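Local coordinates for monomethylamine methyltransferase mtmB1 (PDB 1NTH), which catalyses transfer of the methyl group of monomethylamine to the corrinoid cofactor of its partner protein MtmC, a step of methanogenesis from methylamine, at residues Val113-Gly119 against Thr357-Ile363; Met59-Phe63 against Ala320-Thr326; Glu50-Thr54 against Ile398-Asn402. All coordinates share one frame. Numbering follows the deposited sequence.

The three contacts lie side by side on one flank of the TIM barrel, their centres 13 to 15 Å apart, and touch one another. K115 joins interaction 1 to interaction 2: its NZ is 2.8 Å from T326 O and 2.9 Å from S323 O, in probable hydrogen bonds to two carbonyls at the C-terminal end of helix 309-325. Apolar atoms bind interaction 3 to both others, with I52 CD1 3.4 Å from S359 CB, I398 CD1 3.7 Å from V118 CG1, and P53 CG 3.5 Å from A320 CB. Along the chain, interactions 1 and 2 both nest inside the loop closed by interaction 3. All join elements of the fold: helices, turns and a loop.

Interaction 1 of 3, residues Val113-Gly119 against Thr357-Ile363; sequences VRKRSVG and TASGREI
R116 does most of the polar work between largely extended V113-V118, which turns at G119, and the helix end and turn T357-I363. With chi1 m, chi2 t, chi3 p its guanidinium meets two carbonyls edge-on: NH1 donates to T357 O (2.9 Å) and R361 O (2.8 Å), NH2 to T357 O (2.9 Å); NE bonds A122 O. Arginine suits the place, with several donors on a long arm. E362 (chi1 m, chi2 p) curls back, its OE2 accepting R116 N at 2.8 Å. G360, phi 104°, ends helix 343-359 in a Schellman motif; a CB there would strike its own chain and crowd S117 C. V118 lies opposite G360 (CA-CA 4.4 Å), its CG1 3.4 Å from A358 O. G119, at a phi of 68° that other residues adopt less easily, donates N to A358 O (2.8 Å). V113 CG1 meets I363 CD1 at 4.1 Å. This turn links alpha to beta in the TIM barrel: helix 343-359 leads into barrel strand 363-366, while V118 reaches helices 309-325 and 398-410.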
ATOM      1  N   VAL A 113       0.503  -9.565  21.851  1.00 15.47           N
ATOM      2  CA  VAL A 113      -0.048  -9.368  23.182  1.00 15.44           C
ATOM      3  C   VAL A 113      -1.045 -10.496  23.416  1.00 15.60           C
ATOM      4  O   VAL A 113      -2.079 -10.569  22.748  1.00 16.41           O
ATOM      5  CB  VAL A 113      -0.780  -8.017  23.303  1.00 15.61           C
ATOM      6  CG1 VAL A 113      -1.312  -7.841  24.733  1.00 16.69           C
ATOM      7  CG2 VAL A 113       0.166  -6.881  22.945  1.00 17.40           C
ATOM      8  N   ARG A 114      -0.713 -11.387  24.347  1.00 16.83           N
ATOM      9  CA  ARG A 114      -1.572 -12.520  24.672  1.00 16.67           C
ATOM     10  C   ARG A 114      -1.857 -12.544  26.172  1.00 16.84           C
ATOM     11  O   ARG A 114      -1.130 -11.943  26.959  1.00 18.33           O
ATOM     12  CB  ARG A 114      -0.909 -13.827  24.227  1.00 19.58           C
ATOM     13  CG  ARG A 114      -0.599 -13.863  22.730  1.00 22.98           C
ATOM     14  CD  ARG A 114      -0.206 -15.256  22.257  1.00 25.93           C
ATOM     15  NE  ARG A 114       0.037 -15.301  20.814  1.00 27.69           N
ATOM     16  CZ  ARG A 114       1.242 -15.275  20.252  1.00 27.75           C
ATOM     17  NH1 ARG A 114       2.331 -15.208  21.008  1.00 25.84           N
ATOM     18  NH2 ARG A 114       1.359 -15.321  18.931  1.00 28.62           N
ATOM     19  N   LYS A 115      -2.916 -13.240  26.564  1.00 17.35           N
ATOM     20  CA  LYS A 115      -3.296 -13.298  27.972  1.00 17.42           C
ATOM     21  C   LYS A 115      -2.260 -13.906  28.914  1.00 17.95           C
ATOM     22  O   LYS A 115      -1.557 -14.861  28.565  1.00 18.37           O
ATOM     23  CB  LYS A 115      -4.617 -14.061  28.137  1.00 19.13           C
ATOM     24  CG  LYS A 115      -5.092 -14.105  29.588  1.00 21.77           C
ATOM     25  CD  LYS A 115      -6.391 -14.868  29.772  1.00 25.19           C
ATOM     26  CE  LYS A 115      -6.805 -14.863  31.244  1.00 24.53           C
ATOM     27  NZ  LYS A 115      -8.075 -15.609  31.463  1.00 28.65           N
ATOM     28  N   ARG A 116      -2.170 -13.331  30.112  1.00 17.92           N
ATOM     29  CA  ARG A 116      -1.273 -13.820  31.157  1.00 17.91           C
ATOM     30  C   ARG A 116      -2.132 -14.162  32.367  1.00 19.09           C
ATOM     31  O   ARG A 116      -3.128 -13.494  32.642  1.00 19.00           O
ATOM     32  CB  ARG A 116      -0.254 -12.753  31.577  1.00 17.31           C
ATOM     33  CG  ARG A 116       0.838 -12.472  30.562  1.00 17.23           C
ATOM     34  CD  ARG A 116       1.898 -11.523  31.128  1.00 15.93           C
ATOM     35  NE  ARG A 116       2.695 -12.130  32.198  1.00 16.26           N
ATOM     36  CZ  ARG A 116       2.583 -11.834  33.492  1.00 17.92           C
ATOM     37  NH1 ARG A 116       1.700 -10.927  33.901  1.00 15.59           N
ATOM     38  NH2 ARG A 116       3.358 -12.443  34.381  1.00 16.62           N
ATOM     39  N   SER A 117      -1.753 -15.210  33.084  1.00 20.46           N
ATOM     40  CA  SER A 117      -2.491 -15.607  34.273  1.00 21.23           C
ATOM     41  C   SER A 117      -1.721 -15.112  35.486  1.00 21.15           C
ATOM     42  O   SER A 117      -0.610 -14.601  35.362  1.00 19.93           O
ATOM     43  CB  SER A 117      -2.622 -17.129  34.329  0.50 23.34           C
ATOM     44  OG  SER A 117      -1.347 -17.746  34.383  0.50 22.50           O
ATOM     45  N   VAL A 118      -2.320 -15.251  36.662  1.00 21.87           N
ATOM     46  CA  VAL A 118      -1.654 -14.849  37.890  1.00 21.19           C
ATOM     47  C   VAL A 118      -0.393 -15.708  38.016  1.00 21.52           C
ATOM     48  O   VAL A 118      -0.447 -16.921  37.812  1.00 21.78           O
ATOM     49  CB  VAL A 118      -2.569 -15.093  39.111  1.00 22.19           C
ATOM     50  CG1 VAL A 118      -1.806 -14.829  40.402  1.00 21.12           C
ATOM     51  CG2 VAL A 118      -3.794 -14.196  39.023  1.00 22.97           C
ATOM     52  N   GLY A 119       0.736 -15.073  38.325  1.00 20.66           N
ATOM     53  CA  GLY A 119       1.993 -15.791  38.480  1.00 22.14           C
ATOM     54  C   GLY A 119       2.561 -16.394  37.204  1.00 23.19           C
ATOM     55  O   GLY A 119       3.455 -17.239  37.251  1.00 22.90           O
ATOM     56  N   THR A 357       3.113  -7.651  37.328  1.00 16.95           N
ATOM     57  CA  THR A 357       3.574  -8.884  36.706  1.00 17.15           C
ATOM     58  C   THR A 357       2.965 -10.110  37.382  1.00 17.24           C
ATOM     59  O   THR A 357       2.394 -10.981  36.721  1.00 18.29           O
ATOM     60  CB  THR A 357       5.114  -8.978  36.761  1.00 16.30           C
ATOM     61  OG1 THR A 357       5.681  -7.869  36.053  1.00 17.30           O
ATOM     62  CG2 THR A 357       5.599 -10.279  36.134  1.00 17.51           C
ATOM     63  N   ALA A 358       3.063 -10.177  38.705  1.00 17.47           N
ATOM     64  CA  ALA A 358       2.525 -11.321  39.431  1.00 17.44           C
ATOM     65  C   ALA A 358       1.003 -11.414  39.390  1.00 17.33           C
ATOM     66  O   ALA A 358       0.453 -12.513  39.399  1.00 17.20           O
ATOM     67  CB  ALA A 358       3.003 -11.283  40.875  1.00 18.67           C
ATOM     68  N   SER A 359       0.320 -10.273  39.333  1.00 16.67           N
ATOM     69  CA  SER A 359      -1.142 -10.284  39.313  1.00 17.83           C
ATOM     70  C   SER A 359      -1.734 -10.650  37.955  1.00 18.36           C
ATOM     71  O   SER A 359      -2.941 -10.859  37.841  1.00 19.69           O
ATOM     72  CB  SER A 359      -1.702  -8.933  39.786  1.00 18.54           C
ATOM     73  OG  SER A 359      -1.400  -7.881  38.883  1.00 20.20           O
ATOM     74  N   GLY A 360      -0.895 -10.711  36.924  1.00 17.07           N
ATOM     75  CA  GLY A 360      -1.383 -11.094  35.608  1.00 16.67           C
ATOM     76  C   GLY A 360      -1.588 -10.031  34.542  1.00 15.92           C
ATOM     77  O   GLY A 360      -2.270 -10.291  33.554  1.00 17.10           O
ATOM     78  N   ARG A 361      -1.015  -8.843  34.713  1.00 15.58           N
ATOM     79  CA  ARG A 361      -1.177  -7.788  33.710  1.00 15.87           C
ATOM     80  C   ARG A 361      -0.464  -8.181  32.422  1.00 15.78           C
ATOM     81  O   ARG A 361       0.616  -8.768  32.463  1.00 15.06           O
ATOM     82  CB  ARG A 361      -0.591  -6.462  34.204  1.00 16.69           C
ATOM     83  CG  ARG A 361      -1.304  -5.844  35.393  1.00 16.94           C
ATOM     84  CD  ARG A 361      -2.663  -5.266  35.019  1.00 19.16           C
ATOM     85  NE  ARG A 361      -3.337  -4.742  36.204  1.00 17.62           N
ATOM     86  CZ  ARG A 361      -4.571  -4.248  36.221  1.00 19.13           C
ATOM     87  NH1 ARG A 361      -5.293  -4.194  35.109  1.00 18.33           N
ATOM     88  NH2 ARG A 361      -5.096  -3.828  37.366  1.00 18.18           N
ATOM     89  N   GLU A 362      -1.065  -7.856  31.283  1.00 15.04           N
ATOM     90  CA  GLU A 362      -0.447  -8.171  30.001  1.00 16.06           C
ATOM     91  C   GLU A 362       0.491  -7.055  29.559  1.00 15.92           C
ATOM     92  O   GLU A 362       1.466  -7.303  28.850  1.00 17.23           O
ATOM     93  CB  GLU A 362      -1.508  -8.380  28.918  1.00 17.02           C
ATOM     94  CG  GLU A 362      -2.234  -9.717  28.962  1.00 17.87           C
ATOM     95  CD  GLU A 362      -3.254  -9.823  30.078  1.00 20.04           C
ATOM     96  OE1 GLU A 362      -3.856  -8.792  30.449  1.00 19.16           O
ATOM     97  OE2 GLU A 362      -3.472 -10.948  30.573  1.00 20.23           O
ATOM     98  N   ILE A 363       0.195  -5.827  29.976  1.00 15.20           N
ATOM     99  CA  ILE A 363       1.002  -4.675  29.595  1.00 14.67           C
ATOM    100  C   ILE A 363       1.335  -3.758  30.773  1.00 15.79           C
ATOM    101  O   ILE A 363       0.482  -3.483  31.617  1.00 16.86           O
ATOM    102  CB  ILE A 363       0.265  -3.832  28.523  1.00 15.18           C
ATOM    103  CG1 ILE A 363       0.004  -4.686  27.275  1.00 14.74           C
ATOM    104  CG2 ILE A 363       1.089  -2.597  28.171  1.00 16.07           C
ATOM    105  CD1 ILE A 363      -0.874  -4.001  26.232  1.00 15.90           C
TER
HETATM  106  O   HOH W   1       1.215 -10.244  27.422  1.00 29.29           O

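Interaction 2 of 3, residues Met59-Phe63 against Ala320-Thr326; sequences MEKLF and ATISEFT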
ATOM      1  N   MET A  59     -11.987 -13.956  45.601  1.00 20.89           N
ATOM      2  CA  MET A  59     -11.852 -13.365  44.274  1.00 20.27           C
ATOM      3  C   MET A  59     -13.162 -13.461  43.506  1.00 19.75           C
ATOM      4  O   MET A  59     -13.560 -12.514  42.828  1.00 18.78           O
ATOM      5  CB  MET A  59     -10.735 -14.064  43.496  1.00 20.68           C
ATOM      6  CG  MET A  59      -9.352 -13.785  44.053  1.00 20.56           C
ATOM      7  SD  MET A  59      -8.106 -14.879  43.352  1.00 24.72           S
ATOM      8  CE  MET A  59      -8.094 -14.309  41.650  1.00 20.98           C
ATOM      9  N   GLU A  60     -13.835 -14.604  43.612  1.00 20.01           N
ATOM     10  CA  GLU A  60     -15.102 -14.784  42.919  1.00 20.90           C
ATOM     11  C   GLU A  60     -16.147 -13.811  43.457  1.00 19.56           C
ATOM     12  O   GLU A  60     -16.967 -13.295  42.701  1.00 19.51           O
ATOM     13  CB  GLU A  60     -15.603 -16.223  43.061  1.00 23.19           C
ATOM     14  CG  GLU A  60     -16.982 -16.440  42.461  1.00 30.66           C
ATOM     15  CD  GLU A  60     -17.347 -17.905  42.335  1.00 35.67           C
ATOM     16  OE1 GLU A  60     -17.067 -18.674  43.279  1.00 39.24           O
ATOM     17  OE2 GLU A  60     -17.923 -18.284  41.292  1.00 38.73           O
ATOM     18  N   LYS A  61     -16.120 -13.556  44.760  1.00 19.30           N
ATOM     19  CA  LYS A  61     -17.073 -12.615  45.338  1.00 19.22           C
ATOM     20  C   LYS A  61     -16.759 -11.201  44.853  1.00 19.37           C
ATOM     21  O   LYS A  61     -17.665 -10.403  44.619  1.00 19.67           O
ATOM     22  CB  LYS A  61     -17.036 -12.685  46.866  1.00 22.11           C
ATOM     23  CG  LYS A  61     -17.555 -14.009  47.407  1.00 25.52           C
ATOM     24  CD  LYS A  61     -17.725 -13.987  48.916  1.00 27.86           C
ATOM     25  CE  LYS A  61     -16.403 -13.769  49.630  1.00 31.69           C
ATOM     26  NZ  LYS A  61     -16.589 -13.669  51.110  1.00 34.81           N
ATOM     27  N   LEU A  62     -15.475 -10.897  44.694  1.00 19.01           N
ATOM     28  CA  LEU A  62     -15.072  -9.581  44.205  1.00 18.45           C
ATOM     29  C   LEU A  62     -15.554  -9.412  42.766  1.00 17.81           C
ATOM     30  O   LEU A  62     -16.002  -8.335  42.376  1.00 17.66           O
ATOM     31  CB  LEU A  62     -13.549  -9.421  44.260  1.00 18.02           C
ATOM     32  CG  LEU A  62     -12.981  -8.188  43.542  1.00 17.96           C
ATOM     33  CD1 LEU A  62     -13.609  -6.916  44.105  1.00 18.83           C
ATOM     34  CD2 LEU A  62     -11.463  -8.153  43.698  1.00 17.92           C
ATOM     35  N   PHE A  63     -15.463 -10.476  41.975  1.00 18.24           N
ATOM     36  CA  PHE A  63     -15.912 -10.397  40.591  1.00 18.49           C
ATOM     37  C   PHE A  63     -17.414 -10.142  40.554  1.00 19.07           C
ATOM     38  O   PHE A  63     -17.892  -9.286  39.806  1.00 18.13           O
ATOM     39  CB  PHE A  63     -15.600 -11.692  39.835  1.00 19.40           C
ATOM     40  CG  PHE A  63     -16.081 -11.684  38.412  1.00 21.45           C
ATOM     41  CD1 PHE A  63     -15.479 -10.859  37.466  1.00 21.58           C
ATOM     42  CD2 PHE A  63     -17.165 -12.465  38.026  1.00 23.20           C
ATOM     43  CE1 PHE A  63     -15.949 -10.815  36.154  1.00 21.99           C
ATOM     44  CE2 PHE A  63     -17.642 -12.428  36.716  1.00 24.16           C
ATOM     45  CZ  PHE A  63     -17.033 -11.598  35.781  1.00 22.86           C
ATOM     46  N   ALA A 320      -5.931  -9.829  39.226  1.00 18.30           N
ATOM     47  CA  ALA A 320      -5.949 -11.262  39.494  1.00 17.75           C
ATOM     48  C   ALA A 320      -7.356 -11.796  39.275  1.00 18.40           C
ATOM     49  O   ALA A 320      -7.549 -12.877  38.719  1.00 18.62           O
ATOM     50  CB  ALA A 320      -5.496 -11.546  40.923  1.00 19.19           C
ATOM     51  N   THR A 321      -8.345 -11.025  39.715  1.00 17.14           N
ATOM     52  CA  THR A 321      -9.738 -11.418  39.579  1.00 16.92           C
ATOM     53  C   THR A 321     -10.189 -11.379  38.122  1.00 17.63           C
ATOM     54  O   THR A 321     -10.846 -12.303  37.644  1.00 17.31           O
ATOM     55  CB  THR A 321     -10.628 -10.507  40.439  1.00 18.23           C
ATOM     56  OG1 THR A 321     -10.219 -10.625  41.807  1.00 18.93           O
ATOM     57  CG2 THR A 321     -12.091 -10.905  40.319  1.00 17.39           C
ATOM     58  N   ILE A 322      -9.835 -10.311  37.416  1.00 17.11           N
ATOM     59  CA  ILE A 322     -10.198 -10.194  36.009  1.00 17.35           C
ATOM     60  C   ILE A 322      -9.514 -11.311  35.212  1.00 18.39           C
ATOM     61  O   ILE A 322     -10.104 -11.877  34.290  1.00 19.58           O
ATOM     62  CB  ILE A 322      -9.789  -8.805  35.456  1.00 17.96           C
ATOM     63  CG1 ILE A 322     -10.757  -7.736  35.981  1.00 18.87           C
ATOM     64  CG2 ILE A 322      -9.765  -8.822  33.925  1.00 19.89           C
ATOM     65  CD1 ILE A 322     -12.196  -7.920  35.530  1.00 20.10           C
ATOM     66  N   SER A 323      -8.280 -11.640  35.582  1.00 18.25           N
ATOM     67  CA  SER A 323      -7.536 -12.694  34.889  1.00 20.22           C
ATOM     68  C   SER A 323      -8.135 -14.070  35.147  1.00 20.78           C
ATOM     69  O   SER A 323      -8.141 -14.935  34.271  1.00 20.71           O
ATOM     70  CB  SER A 323      -6.073 -12.700  35.335  1.00 20.56           C
ATOM     71  OG  SER A 323      -5.431 -11.487  34.995  1.00 23.73           O
ATOM     72  N   GLU A 324      -8.644 -14.265  36.357  1.00 20.28           N
ATOM     73  CA  GLU A 324      -9.227 -15.540  36.740  1.00 21.67           C
ATOM     74  C   GLU A 324     -10.589 -15.825  36.116  1.00 21.31           C
ATOM     75  O   GLU A 324     -10.842 -16.941  35.658  1.00 22.20           O
ATOM     76  CB  GLU A 324      -9.353 -15.613  38.266  1.00 24.48           C
ATOM     77  CG  GLU A 324     -10.055 -16.870  38.775  1.00 28.59           C
ATOM     78  CD  GLU A 324      -9.189 -18.112  38.675  1.00 33.16           C
ATOM     79  OE1 GLU A 324      -9.744 -19.229  38.742  1.00 36.43           O
ATOM     80  OE2 GLU A 324      -7.955 -17.973  38.542  1.00 33.97           O
ATOM     81  N   PHE A 325     -11.455 -14.816  36.075  1.00 20.19           N
ATOM     82  CA  PHE A 325     -12.805 -15.013  35.566  1.00 20.34           C
ATOM     83  C   PHE A 325     -13.165 -14.490  34.183  1.00 20.57           C
ATOM     84  O   PHE A 325     -14.291 -14.696  33.729  1.00 20.24           O
ATOM     85  CB  PHE A 325     -13.806 -14.478  36.595  1.00 21.92           C
ATOM     86  CG  PHE A 325     -13.646 -15.099  37.950  1.00 22.26           C
ATOM     87  CD1 PHE A 325     -12.895 -14.466  38.936  1.00 22.98           C
ATOM     88  CD2 PHE A 325     -14.187 -16.352  38.220  1.00 24.27           C
ATOM     89  CE1 PHE A 325     -12.676 -15.078  40.169  1.00 23.44           C
ATOM     90  CE2 PHE A 325     -13.975 -16.973  39.450  1.00 24.66           C
ATOM     91  CZ  PHE A 325     -13.217 -16.333  40.426  1.00 23.74           C
ATOM     92  N   THR A 326     -12.235 -13.814  33.517  1.00 18.19           N
ATOM     93  CA  THR A 326     -12.498 -13.304  32.172  1.00 17.98           C
ATOM     94  C   THR A 326     -11.242 -13.428  31.329  1.00 17.43           C
ATOM     95  O   THR A 326     -10.177 -13.801  31.827  1.00 19.23           O
ATOM     96  CB  THR A 326     -12.901 -11.805  32.161  1.00 17.75           C
ATOM     97  OG1 THR A 326     -11.728 -10.992  32.292  1.00 17.42           O
ATOM     98  CG2 THR A 326     -13.858 -11.489  33.299  1.00 19.67           C
TER
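M59 lays its side chain over helix 309-325 as a knob into the hole formed by A320, T321, E324 and F325. The flexible, unbranched thioether can follow that surface: CE comes to 3.3 Å from A320 O, 3.9 Å from A320 CB and 3.8 Å from E324 CB. A320 makes room for the methyl, and T321 lets the backbones come close, with its CA 5.5 Å from that of M59 and its CG2 3.3 Å from M59 O. T321 OG1 does not remain an unsatisfied polar group among these apolar neighbours, since it bonds back to W317 O of its own helix. The two short helical segments cross almost perpendicularly, at -91°, with their axes 9.3 Å apart. Helix 309-325 is one of the helices around the TIM barrel and leads into strand 330-333; helix 56-73 packs across its outer side as an addition to the barrel. F325 fills the angle of the crossing, its CZ 3.5 Å from E60 CA and its CE1 3.7 Å from M59 C. The rings of F63 and F325 are nearly parallel (22°) but slid apart, centroids 5.5 Å from each other, and F325 CB lies over the F63 face, a CH-pi contact 4.0 Å from the centroid. Beyond it, F63 CE1 meets T326 CG2 at 3.6 Å, while T326 OG1 turns back to I322 O at 2.7 Å.

Interaction 3 of 3, residues Glu50-Thr54 against Ile398-Asn402; sequences EFIPT and ISEVN
A side-chain amide clasping a loop backbone joins helix 398-410 to the irregular segment E50-T54, which lies between helices 24-42 and 56-73 on the outside of the TIM barrel. The loop is extended at E50, turns at F51 (phi/psi -85/-41°) and is extended again at I52 and P53. The helical segment begins with I398 (chi1 m, chi2 m), whose branched side chain fills the space beside the loop: CG2 lies 3.9 Å from I52 CB and 3.6 Å from T54 CG2. Three residues on from I398, V401 (chi1 t) points its CA-to-CB bond toward the loop, yet packs on I354 and A358 of helix 343-359. N402, whose N bonds I398 O at 3.0 Å, is nearest F51 (CA-CA 6.0 Å). With chi1 m (-82°) and chi2 -50° its amide reaches the backbone, and asparagine suits because it carries acceptor and donor together: OD1 takes F51 N at 2.9 Å and I52 N at 3.0 Å, while ND2 gives to I52 O at 3.0 Å. A water links ND2 of N402 (3.1 Å) to OE2 of E50 (3.0 Å), and that same OE2 accepts T54 OG1 at 3.1 Å.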
ATOM      1  N   GLU A  50      -3.220  -8.639  51.703  1.00 25.96           N
ATOM      2  CA  GLU A  50      -2.536  -9.235  50.556  1.00 26.43           C
ATOM      3  C   GLU A  50      -2.525  -8.302  49.354  1.00 23.87           C
ATOM      4  O   GLU A  50      -3.501  -7.598  49.104  1.00 22.86           O
ATOM      5  CB  GLU A  50      -3.212 -10.540  50.130  1.00 27.72           C
ATOM      6  CG  GLU A  50      -3.025 -11.713  51.067  1.00 33.03           C
ATOM      7  CD  GLU A  50      -3.393 -13.026  50.399  1.00 36.69           C
ATOM      8  OE1 GLU A  50      -4.539 -13.150  49.912  1.00 38.18           O
ATOM      9  OE2 GLU A  50      -2.536 -13.935  50.352  1.00 40.21           O
ATOM     10  N   PHE A  51      -1.420  -8.302  48.614  1.00 22.52           N
ATOM     11  CA  PHE A  51      -1.313  -7.480  47.410  1.00 21.43           C
ATOM     12  C   PHE A  51      -1.914  -8.262  46.248  1.00 21.25           C
ATOM     13  O   PHE A  51      -2.616  -7.705  45.402  1.00 21.00           O
ATOM     14  CB  PHE A  51       0.147  -7.157  47.092  1.00 21.35           C
ATOM     15  CG  PHE A  51       0.779  -6.199  48.052  1.00 22.02           C
ATOM     16  CD1 PHE A  51       1.331  -6.651  49.245  1.00 22.24           C
ATOM     17  CD2 PHE A  51       0.821  -4.839  47.763  1.00 21.09           C
ATOM     18  CE1 PHE A  51       1.920  -5.758  50.136  1.00 22.39           C
ATOM     19  CE2 PHE A  51       1.405  -3.940  48.646  1.00 23.14           C
ATOM     20  CZ  PHE A  51       1.958  -4.401  49.835  1.00 22.38           C
ATOM     21  N   ILE A  52      -1.625  -9.559  46.217  1.00 22.29           N
ATOM     22  CA  ILE A  52      -2.131 -10.448  45.176  1.00 22.92           C
ATOM     23  C   ILE A  52      -2.907 -11.546  45.893  1.00 22.85           C
ATOM     24  O   ILE A  52      -2.350 -12.264  46.721  1.00 23.80           O
ATOM     25  CB  ILE A  52      -0.981 -11.102  44.380  0.60 23.98           C
ATOM     26  CG1 ILE A  52       0.017 -10.038  43.918  0.60 25.50           C
ATOM     27  CG2 ILE A  52      -1.544 -11.852  43.183  1.00 23.57           C
ATOM     28  CD1 ILE A  52      -0.571  -8.995  43.002  0.60 25.64           C
ATOM     29  N   PRO A  53      -4.200 -11.704  45.573  1.00 22.88           N
ATOM     30  CA  PRO A  53      -5.035 -12.727  46.215  1.00 24.40           C
ATOM     31  C   PRO A  53      -4.647 -14.172  45.939  1.00 26.80           C
ATOM     32  O   PRO A  53      -4.169 -14.507  44.856  1.00 26.50           O
ATOM     33  CB  PRO A  53      -6.431 -12.407  45.694  1.00 22.90           C
ATOM     34  CG  PRO A  53      -6.149 -11.892  44.314  1.00 21.12           C
ATOM     35  CD  PRO A  53      -4.967 -10.972  44.548  1.00 21.06           C
ATOM     36  N   THR A  54      -4.870 -15.018  46.942  1.00 28.88           N
ATOM     37  CA  THR A  54      -4.593 -16.446  46.856  1.00 31.68           C
ATOM     38  C   THR A  54      -5.856 -17.189  47.294  1.00 31.99           C
ATOM     39  O   THR A  54      -5.857 -18.411  47.429  1.00 34.29           O
ATOM     40  CB  THR A  54      -3.422 -16.855  47.778  1.00 32.20           C
ATOM     41  OG1 THR A  54      -3.740 -16.530  49.137  1.00 35.09           O
ATOM     42  CG2 THR A  54      -2.149 -16.124  47.378  1.00 35.00           C
ATOM     43  N   ILE A 398       3.388 -16.754  44.272  1.00 23.58           N
ATOM     44  CA  ILE A 398       2.639 -15.621  44.801  1.00 23.83           C
ATOM     45  C   ILE A 398       2.873 -15.364  46.290  1.00 24.56           C
ATOM     46  O   ILE A 398       2.938 -14.211  46.718  1.00 23.85           O
ATOM     47  CB  ILE A 398       1.128 -15.799  44.537  1.00 24.02           C
ATOM     48  CG1 ILE A 398       0.876 -15.853  43.027  1.00 24.46           C
ATOM     49  CG2 ILE A 398       0.339 -14.658  45.172  1.00 24.79           C
ATOM     50  CD1 ILE A 398       1.443 -14.665  42.250  1.00 24.14           C
ATOM     51  N   SER A 399       3.000 -16.425  47.079  1.00 26.00           N
ATOM     52  CA  SER A 399       3.232 -16.252  48.511  1.00 27.04           C
ATOM     53  C   SER A 399       4.525 -15.468  48.721  1.00 26.67           C
ATOM     54  O   SER A 399       4.600 -14.591  49.581  1.00 26.27           O
ATOM     55  CB  SER A 399       3.325 -17.612  49.212  1.00 27.83           C
ATOM     56  OG  SER A 399       4.437 -18.354  48.743  1.00 31.76           O
ATOM     57  N   GLU A 400       5.540 -15.786  47.924  1.00 25.53           N
ATOM     58  CA  GLU A 400       6.826 -15.105  48.019  1.00 25.84           C
ATOM     59  C   GLU A 400       6.722 -13.657  47.549  1.00 24.54           C
ATOM     60  O   GLU A 400       7.362 -12.766  48.106  1.00 23.63           O
ATOM     61  CB  GLU A 400       7.878 -15.853  47.197  1.00 28.19           C
ATOM     62  CG  GLU A 400       8.375 -17.131  47.858  0.55 31.33           C
ATOM     63  CD  GLU A 400       9.266 -17.955  46.950  0.55 33.25           C
ATOM     64  OE1 GLU A 400      10.176 -17.377  46.319  0.55 34.93           O
ATOM     65  OE2 GLU A 400       9.058 -19.186  46.875  0.55 34.73           O
ATOM     66  N   VAL A 401       5.911 -13.427  46.522  1.00 22.77           N
ATOM     67  CA  VAL A 401       5.728 -12.082  45.995  1.00 22.43           C
ATOM     68  C   VAL A 401       5.096 -11.175  47.049  1.00 22.73           C
ATOM     69  O   VAL A 401       5.545 -10.046  47.253  1.00 22.49           O
ATOM     70  CB  VAL A 401       4.834 -12.093  44.733  1.00 22.07           C
ATOM     71  CG1 VAL A 401       4.515 -10.667  44.304  1.00 21.30           C
ATOM     72  CG2 VAL A 401       5.543 -12.837  43.607  1.00 22.19           C
ATOM     73  N   ASN A 402       4.060 -11.669  47.721  1.00 22.98           N
ATOM     74  CA  ASN A 402       3.397 -10.875  48.749  1.00 23.34           C
ATOM     75  C   ASN A 402       4.358 -10.485  49.868  1.00 23.85           C
ATOM     76  O   ASN A 402       4.271  -9.384  50.415  1.00 22.87           O
ATOM     77  CB  ASN A 402       2.192 -11.630  49.321  1.00 23.24           C
ATOM     78  CG  ASN A 402       0.955 -11.487  48.455  1.00 24.19           C
ATOM     79  OD1 ASN A 402       0.572 -10.377  48.082  1.00 25.54           O
ATOM     80  ND2 ASN A 402       0.318 -12.607  48.137  1.00 25.20           N
TER
HETATM   81  O   HOH W   2       0.323 -14.900  50.228  1.00 34.67           O